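Local coordinates for NO-binding heme-dependent sensor protein (Shewanella oneidensis, PDB 4U9B) that binds heme and, as an H-NOX gas sensor protein, holds nitric oxide on the ferrous heme iron, probably to pass on a signal, at residues C17-S20 with V21-E24; S41-E44 with S45-F48. All blocks are in the same frame, centred on the assembly; numbering follows the deposited sequence.

Contact 1. Residues C17-S20 with V21-E24; sequences CGMS and VWNE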
loop_
_atom_site.group_PDB
_atom_site.type_symbol
_atom_site.label_atom_id
_atom_site.label_comp_id
_atom_site.label_asym_id
_atom_site.label_seq_id
_atom_site.Cartn_x
_atom_site.Cartn_y
_atom_site.Cartn_z
ATOM N N CYS A 17 9.264 7.311 15.471
ATOM C CA CYS A 17 8.763 8.279 16.446
ATOM C C CYS A 17 8.684 7.728 17.871
ATOM O O CYS A 17 8.526 8.492 18.825
ATOM C CB CYS A 17 7.381 8.773 16.014
ATOM S SG CYS A 17 7.317 9.414 14.320
ATOM N N GLY A 18 8.785 6.410 18.014
ATOM C CA GLY A 18 8.753 5.781 19.323
ATOM C C GLY A 18 7.370 5.286 19.690
ATOM O O GLY A 18 6.370 5.718 19.117
ATOM N N MET A 19 7.319 4.375 20.655
ATOM C CA MET A 19 6.070 3.728 21.033
ATOM C C MET A 19 5.069 4.717 21.658
ATOM O O MET A 19 3.862 4.583 21.442
ATOM C CB MET A 19 6.374 2.551 21.983
ATOM C CG MET A 19 5.169 1.734 22.455
ATOM S SD MET A 19 4.184 0.972 21.166
ATOM C CE MET A 19 5.295 -0.318 20.665
ATOM N N SER A 20 5.555 5.700 22.421
ATOM C CA SER A 20 4.671 6.669 23.074
ATOM C C SER A 20 3.865 7.451 22.038
ATOM O O SER A 20 2.674 7.716 22.224
ATOM C CB SER A 20 5.470 7.637 23.977
ATOM O OG SER A 20 6.348 8.475 23.244
ATOM N N VAL A 21 4.521 7.816 20.944
ATOM C CA VAL A 21 3.850 8.478 19.832
ATOM C C VAL A 21 2.776 7.585 19.211
ATOM O O VAL A 21 1.666 8.039 18.932
ATOM C CB VAL A 21 4.869 8.890 18.754
ATOM C CG1 VAL A 21 4.169 9.335 17.475
ATOM C CG2 VAL A 21 5.768 9.992 19.291
ATOM N N TRP A 22 3.108 6.318 18.990
ATOM C CA TRP A 22 2.137 5.371 18.460
ATOM C C TRP A 22 0.944 5.231 19.401
ATOM O O TRP A 22 -0.204 5.269 18.963
ATOM C CB TRP A 22 2.784 4.004 18.213
ATOM C CG TRP A 22 1.790 2.942 17.871
ATOM C CD1 TRP A 22 1.369 1.924 18.677
ATOM C CD2 TRP A 22 1.077 2.795 16.634
ATOM N NE1 TRP A 22 0.443 1.152 18.019
ATOM C CE2 TRP A 22 0.245 1.667 16.767
ATOM C CE3 TRP A 22 1.062 3.511 15.433
ATOM C CZ2 TRP A 22 -0.589 1.234 15.739
ATOM C CZ3 TRP A 22 0.231 3.078 14.417
ATOM C CH2 TRP A 22 -0.582 1.950 14.576
ATOM N N ASN A 23 1.207 5.088 20.695
ATOM C CA ASN A 23 0.123 4.946 21.649
ATOM C C ASN A 23 -0.700 6.229 21.747
ATOM O O ASN A 23 -1.920 6.167 21.904
ATOM C CB ASN A 23 0.664 4.536 23.021
ATOM C CG ASN A 23 1.019 3.067 23.094
ATOM O OD1 ASN A 23 0.400 2.230 22.435
ATOM N ND2 ASN A 23 2.014 2.741 23.908
ATOM N N GLU A 24 -0.050 7.383 21.623
ATOM C CA GLU A 24 -0.780 8.649 21.601
ATOM C C GLU A 24 -1.740 8.671 20.419
ATOM O O GLU A 24 -2.906 9.037 20.559
ATOM C CB GLU A 24 0.166 9.851 21.514
ATOM C CG GLU A 24 -0.572 11.194 21.540
ATOM C CD GLU A 24 0.310 12.370 21.170
ATOM O OE1 GLU A 24 1.515 12.166 20.913
ATOM O OE2 GLU A 24 -0.212 13.505 21.128
#
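M19 and W22, three residues apart at the start of helix 19-29, illustrate how a first helical turn is held by main-chain hydrogen bonds and lined by a sulfur beside an indole. M19 sends CG away from its own N (chi1 -179°), and the bends at chi2 and chi3 then fold the chain back beside W22, where SD comes 3.9 Å from W22 CD1. The sulfur stands 4.9 Å from the centroid of the five-membered ring, an oblique Met-aromatic contact. V21 makes the tight packing on another flank: V21 CG2 lies 3.2 Å from the carbonyl O of C17, and V21 CG1 rests 3.6 Å from C17 CB, so the valine is wedged against C17.

The solvent side is looser, for M19 and S20 are exposed and N23 is partly so. There the N23 amide crosses the thioether chain, with N23 ND2 3.6 Å from M19 CG. With an alanine in place of N23, the M19 thioether would probably lose the amide lying across it and be freer to turn, although the backbone bond would remain. That bond, from N23 N to M19 O, is 2.8 Å long, whereas the one from W22 N to G18 O is weak. E24 N in turn donates to S20 O at 2.8 Å.

Beyond the segment, M19 and W22 both touch E10 and V14 of helix 3-17, which places the indole between the two helices. G18, with positive phi, leaves helix 3-17 and serves as N-cap of the next helix: a glycine linking two successive helices of the H-NOX fold.

Contact 2. Residues S41-E44 with S45-F48; sequences SYAE and SELF
E44 and F48 lie side by side at the N-terminal turn of helix 44-58, an i to i+4 pair of the H-NOX fold. From its CB, 3.3 Å from S45 N, the glutamate sets out with CG between its own backbone N and carbonyl carbon (chi1 64°). CG keeps equally near S45 N and skirts the F48 ring, and the chain then runs extended to OE2, 4.2 Å from F48 CE2. Carboxylate and ring planes are turned 61° apart. This side chain also touches R136, a heme-binding residue, so its charge sits close to the heme site. The carbonyl O of E44 accepts the amide of F48 in a nearly straight bond (172°), while F48 CD2 lies 3.3 Å from the same oxygen.

One residue earlier, A43 O accepts E46 N at 3.0 Å, an i to i+3 bond. The E46 carboxylate, buried, is held by a hydrogen bond between OE1 and Y36 OH and a salt bridge from OE2 to R34. A water also joins the loop to the helix, accepting from A43 N at 2.9 Å and donating to E46 OE2 at 2.8 Å.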
loop_
_atom_site.group_PDB
_atom_site.type_symbol
_atom_site.label_atom_id
_atom_site.label_comp_id
_atom_site.label_asym_id
_atom_site.label_seq_id
_atom_site.Cartn_x
_atom_site.Cartn_y
_atom_site.Cartn_z
ATOM N N SER A 41 -10.676 -7.111 10.595
ATOM C CA SER A 41 -10.964 -5.888 9.857
ATOM C C SER A 41 -11.256 -4.740 10.814
ATOM O O SER A 41 -11.956 -4.914 11.813
ATOM C CB SER A 41 -12.148 -6.099 8.916
ATOM O OG SER A 41 -11.823 -7.023 7.892
ATOM N N TYR A 42 -10.707 -3.573 10.497
ATOM C CA TYR A 42 -10.922 -2.364 11.279
ATOM C C TYR A 42 -11.347 -1.221 10.365
ATOM O O TYR A 42 -11.114 -1.261 9.155
ATOM C CB TYR A 42 -9.653 -1.994 12.045
ATOM C CG TYR A 42 -9.203 -3.068 13.004
ATOM C CD1 TYR A 42 -9.677 -3.096 14.307
ATOM C CD2 TYR A 42 -8.316 -4.062 12.604
ATOM C CE1 TYR A 42 -9.280 -4.074 15.188
ATOM C CE2 TYR A 42 -7.912 -5.051 13.484
ATOM C CZ TYR A 42 -8.398 -5.051 14.776
ATOM O OH TYR A 42 -8.008 -6.028 15.664
ATOM N N ALA A 43 -11.985 -0.212 10.951
ATOM C CA ALA A 43 -12.416 0.959 10.204
ATOM C C ALA A 43 -11.221 1.639 9.543
ATOM O O ALA A 43 -10.240 1.982 10.206
ATOM C CB ALA A 43 -13.140 1.929 11.115
ATOM N N GLU A 44 -11.307 1.832 8.233
ATOM C CA GLU A 44 -10.222 2.463 7.496
ATOM C C GLU A 44 -10.002 3.889 7.993
ATOM O O GLU A 44 -8.911 4.442 7.844
ATOM C CB GLU A 44 -10.512 2.457 5.996
ATOM C CG GLU A 44 -11.724 3.276 5.596
ATOM C CD GLU A 44 -12.240 2.909 4.221
ATOM O OE1 GLU A 44 -12.477 1.708 3.975
ATOM O OE2 GLU A 44 -12.402 3.822 3.384
ATOM N N SER A 45 -11.036 4.475 8.592
ATOM C CA SER A 45 -10.936 5.823 9.138
ATOM C C SER A 45 -9.870 5.894 10.227
ATOM O O SER A 45 -9.235 6.929 10.405
ATOM C CB SER A 45 -12.283 6.285 9.695
ATOM O OG SER A 45 -12.757 5.396 10.689
ATOM N N GLU A 46 -9.667 4.796 10.950
ATOM C CA GLU A 46 -8.639 4.773 11.982
ATOM C C GLU A 46 -7.268 4.949 11.343
ATOM O O GLU A 46 -6.458 5.743 11.813
ATOM C CB GLU A 46 -8.698 3.475 12.795
ATOM C CG GLU A 46 -9.922 3.386 13.698
ATOM C CD GLU A 46 -9.989 2.098 14.504
ATOM O OE1 GLU A 46 -8.925 1.559 14.875
ATOM O OE2 GLU A 46 -11.114 1.626 14.765
ATOM N N LEU A 47 -7.020 4.221 10.257
ATOM C CA LEU A 47 -5.750 4.322 9.548
ATOM C C LEU A 47 -5.551 5.740 9.018
ATOM O O LEU A 47 -4.512 6.358 9.248
ATOM C CB LEU A 47 -5.688 3.314 8.397
ATOM C CG LEU A 47 -4.333 3.180 7.697
ATOM C CD1 LEU A 47 -3.425 2.222 8.454
ATOM C CD2 LEU A 47 -4.516 2.724 6.258
ATOM N N PHE A 48 -6.559 6.257 8.322
ATOM C CA PHE A 48 -6.468 7.586 7.726
ATOM C C PHE A 48 -6.286 8.671 8.788
ATOM O O PHE A 48 -5.502 9.602 8.597
ATOM C CB PHE A 48 -7.712 7.884 6.883
ATOM C CG PHE A 48 -7.720 7.207 5.538
ATOM C CD1 PHE A 48 -6.728 7.474 4.607
ATOM C CD2 PHE A 48 -8.734 6.329 5.195
ATOM C CE1 PHE A 48 -6.738 6.862 3.364
ATOM C CE2 PHE A 48 -8.749 5.713 3.953
ATOM C CZ PHE A 48 -7.749 5.982 3.039
HETATM O O HOH W 1 -12.711 -0.444 13.733
#

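How the contacts relate
Contacts 1 and 2 come in series along the chain, each at the beginning of a helix: contact 1 opens helix 19-29, and contact 2 leads from the following loop into helix 44-58. Their centres are about 18 Å apart and their nearest atoms about 7 Å, with no touch between them. What they share is helix 3-17: contact 1 leans on its later part, whereas in contact 2 L47 packs on I5, F6 and L9, and E46 touches F6. Two successive helices of the heme-NO-binding domain are thus set against different parts of one earlier helix. Contact 1 lies away from the heme and zinc sites; contact 2 borders the heme pocket.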